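Local coordinates for putative polyprenyl synthetase (PDB 3NF2) that is a polyprenyl synthetase of the FPP/GGPP synthase family, a prenyltransferase that probably uses magnesium to extend isoprenoid diphosphates, at the interface of chains A and B. Numbering follows the deposited sequence. Chains: chain A/B, Putative polyprenyl synthetase.

Contact 1: the interface of chains A and B. Residues chain A 126, 149, 152-153, 156; chain B 123-124, 127.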
# COMPACT_ATOMS: atom_id res chain seq x y z
N PHE A 126 3.69 0.85 4.64
CA PHE A 126 3.37 -0.53 4.29
C PHE A 126 4.55 -1.22 3.59
O PHE A 126 4.85 -2.38 3.86
CB PHE A 126 2.08 -0.59 3.45
CG PHE A 126 1.61 -2.00 3.12
CD1 PHE A 126 1.82 -3.07 4.00
CD2 PHE A 126 0.92 -2.24 1.95
CE1 PHE A 126 1.38 -4.36 3.68
CE2 PHE A 126 0.48 -3.53 1.63
CZ PHE A 126 0.72 -4.59 2.50
N THR A 149 1.39 -10.33 5.61
CA THR A 149 0.64 -10.18 4.38
C THR A 149 -0.82 -10.64 4.53
O THR A 149 -1.72 -9.98 4.05
CB THR A 149 1.33 -10.93 3.21
OG1 THR A 149 2.69 -10.48 3.12
CG2 THR A 149 0.60 -10.67 1.86
N SER A 152 -2.60 -8.06 6.54
CA SER A 152 -2.74 -6.81 5.81
C SER A 152 -3.82 -6.94 4.75
O SER A 152 -4.61 -6.02 4.58
CB SER A 152 -1.41 -6.40 5.19
OG SER A 152 -1.05 -7.31 4.17
N ARG A 153 -3.87 -8.09 4.07
CA ARG A 153 -4.93 -8.37 3.08
C ARG A 153 -6.28 -8.36 3.79
O ARG A 153 -7.30 -7.90 3.24
CB ARG A 153 -4.73 -9.71 2.37
CG ARG A 153 -3.43 -9.84 1.57
CD ARG A 153 -3.57 -10.54 0.21
NE ARG A 153 -4.40 -11.75 0.26
CZ ARG A 153 -5.46 -11.97 -0.51
NH1 ARG A 153 -5.85 -11.08 -1.41
NH2 ARG A 153 -6.14 -13.11 -0.38
N ILE A 156 -7.46 -4.78 4.68
CA ILE A 156 -7.97 -4.21 3.43
C ILE A 156 -9.39 -4.73 3.17
O ILE A 156 -10.29 -3.95 2.85
CB ILE A 156 -7.00 -4.48 2.25
CG1 ILE A 156 -5.69 -3.71 2.44
CG2 ILE A 156 -7.63 -4.09 0.93
CD1 ILE A 156 -4.49 -4.36 1.75
N ASP B 123 -4.17 -0.54 -2.57
CA ASP B 123 -3.62 -1.29 -1.42
C ASP B 123 -3.76 -2.80 -1.58
O ASP B 123 -2.87 -3.56 -1.19
CB ASP B 123 -4.30 -0.87 -0.12
CG ASP B 123 -3.93 0.52 0.32
OD1 ASP B 123 -2.90 1.04 -0.15
OD2 ASP B 123 -4.66 1.10 1.14
N ALA B 124 -4.90 -3.23 -2.11
CA ALA B 124 -5.21 -4.63 -2.23
C ALA B 124 -4.28 -5.31 -3.23
O ALA B 124 -3.85 -6.42 -3.00
CB ALA B 124 -6.66 -4.81 -2.65
N ALA B 127 -0.80 -5.65 -1.58
CA ALA B 127 -0.78 -6.78 -0.66
C ALA B 127 -0.85 -8.14 -1.40
O ALA B 127 -0.21 -9.11 -0.98
CB ALA B 127 -1.89 -6.67 0.37
O HOH W 1 -5.27 -8.12 -1.36

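Contact 2: the interface of chains A and B. Residues chain A 29-31, 120; chain B 156, 159-160, 163.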
# COMPACT_ATOMS: atom_id res chain seq x y z
N PRO A 29 12.24 12.80 2.12
CA PRO A 29 11.40 14.01 2.26
C PRO A 29 10.34 14.15 1.16
O PRO A 29 10.63 13.87 -0.00
CB PRO A 29 12.43 15.13 2.15
CG PRO A 29 13.66 14.54 2.78
CD PRO A 29 13.67 13.10 2.31
N PRO A 30 9.11 14.58 1.51
CA PRO A 30 8.61 15.04 2.82
C PRO A 30 8.04 13.92 3.71
O PRO A 30 7.49 14.22 4.77
CB PRO A 30 7.47 15.97 2.43
CG PRO A 30 6.89 15.33 1.20
CD PRO A 30 8.04 14.64 0.49
N MET A 31 8.18 12.67 3.28
CA MET A 31 7.53 11.53 3.95
C MET A 31 7.94 11.34 5.40
O MET A 31 7.14 10.92 6.22
CB MET A 31 7.71 10.23 3.16
CG MET A 31 7.28 10.32 1.69
SD MET A 31 7.12 8.72 0.90
CE MET A 31 8.85 8.28 0.76
N LEU A 120 0.57 8.57 0.05
CA LEU A 120 1.98 8.31 -0.19
C LEU A 120 2.68 7.75 1.05
O LEU A 120 3.30 6.69 1.00
CB LEU A 120 2.64 9.61 -0.62
CG LEU A 120 4.11 9.62 -1.02
CD1 LEU A 120 4.30 8.99 -2.39
CD2 LEU A 120 4.65 11.06 -0.98
N ILE B 156 7.69 4.47 -4.63
CA ILE B 156 7.11 5.40 -3.65
C ILE B 156 8.02 6.63 -3.52
O ILE B 156 7.53 7.77 -3.55
CB ILE B 156 6.84 4.70 -2.29
CG1 ILE B 156 5.72 3.66 -2.43
CG2 ILE B 156 6.46 5.71 -1.22
CD1 ILE B 156 5.82 2.52 -1.41
N GLN B 159 7.70 8.86 -6.62
CA GLN B 159 6.48 9.64 -6.46
C GLN B 159 6.61 10.78 -5.43
O GLN B 159 6.09 11.87 -5.65
CB GLN B 159 5.30 8.71 -6.13
CG GLN B 159 3.95 9.41 -6.06
CD GLN B 159 3.54 10.06 -7.37
OE1 GLN B 159 4.04 9.71 -8.44
NE2 GLN B 159 2.60 11.00 -7.30
N ALA B 160 7.32 10.53 -4.32
CA ALA B 160 7.63 11.58 -3.34
C ALA B 160 8.45 12.69 -3.98
O ALA B 160 8.18 13.88 -3.77
CB ALA B 160 8.38 11.01 -2.12
N ILE B 163 6.06 14.75 -6.34
CA ILE B 163 5.33 15.70 -5.49
C ILE B 163 6.24 16.84 -4.95
O ILE B 163 5.85 18.01 -4.96
CB ILE B 163 4.60 14.96 -4.33
CG1 ILE B 163 3.59 13.96 -4.90
CG2 ILE B 163 3.89 15.95 -3.40
CD1 ILE B 163 3.04 12.99 -3.88

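Contact 1: the interface of chains A and B
B:Ala127 sets its methyl group into a niche between two helices of chain A, walled by A:Phe126 from helix 115-134 and by A:Ser152, A:Arg153 and A:Ile156 from helix 139-165. The phenyl ring meets it edge-on, with the CE2-CZ side toward the alanine and the ring face turned away; CZ stands 4.0 Å from B:Ala127 CB. This edge reaches the partner because A:Phe126 CG lies anti to the backbone N (chi1 -176°). From the opposite helix the aliphatic part of A:Arg153 runs alongside the same methyl, its CG in contact with B:Ala127 CB and its CD near the carbonyl oxygen. A:Thr149 turns its methyl rather than its hydroxyl to chain B, CG2 lying 3.3 Å from B:Ala127 O. The hydroxyl of A:Ser152 is bonded back to its own helix, OG to the carbonyl O of A:Thr149 at 2.8 Å, with the donor tilted 31° from the carbonyl plane. That bond helps hold OG, which also borders the alanine methyl.

A:Ile156 wedges against the partner helix with both branches. Its CD1 reaches the backbone of B:Asp123, 3.5 Å from the carbonyl O, and touches B:Ala127 CB at 3.7 Å. Its CG2 faces B:Ala124, 3.8 Å from CB. The side chains of A:Ile156 and B:Asp123 cross obliquely; the aspartate offers CB, while its carboxylate points away from the isoleucine. A polar link flanks the apolar core: a water lies 3.0 Å from A:Arg153 NH1 and 2.8 Å from B:Ala124 O, the bends of the arginine at chi2 and chi3 bringing the guanidinium group there.

The small alanines probably let helix 115-134 of chain B settle closely into the groove between two chain A helices, which helps hold the two mainly helical subunits together in the probable dimer.

Contact 2: the interface of chains A and B
This is a largely apolar helix-to-helix interface, in which A:Leu120 and A:Met31 pack on helix 139-165 of chain B and help join the subunits of the likely dimer. A:Leu120 divides its two methyls over the partner helix. CD1 lies 3.6 Å from the carbonyl O of B:Ile156 and also rests on the aliphatic chain of B:Gln159, 3.7 Å from CG. CD2 settles against B:Ala160, 3.8 Å from its CA, and meets B:Ile163 CD1 tip to tip. With CG anti to the backbone N (chi1 -177°), the leucine fork is carried out from helix 115-134 onto this surface.

A:Met31 packs next to A:Leu120, over the B:Ile156 and B:Ala160 methyls. Its side chain crosses B:Ile156 at about a right angle, SD lying 3.7 Å from CG2, and the bend at chi3 (-72°) keeps the terminal CE beside both that methyl and B:Ala160 CB. A serine replacing this methionine would probably leave B:Ile156 CG2 and the methyl of B:Ala160 without their thioether cover and weaken this margin of the interface. The cis peptide bond between A:Pro29 and A:Pro30 shapes the turn leading into helix 31-38, and the two prolines border B:Ala160 loosely. The site thereby ties an N-terminal segment of one subunit to helix 139-165 of the other.

The C-alpha centres of contact 1 and contact 2 lie about 20 Å apart along one two-fold symmetric interface, so each recurs with the chains exchanged. Both pair helix 115-134 of one subunit with helix 139-165 of the other, in opposite senses: contact 1 takes the latter from chain A, contact 2 from chain B. A:Ile156 serves in contact 1 and its copy B:Ile156 in contact 2. Each subunit's helix pair therefore both gives and receives side chains, a reciprocity that probably fixes the relative orientation of the two subunits.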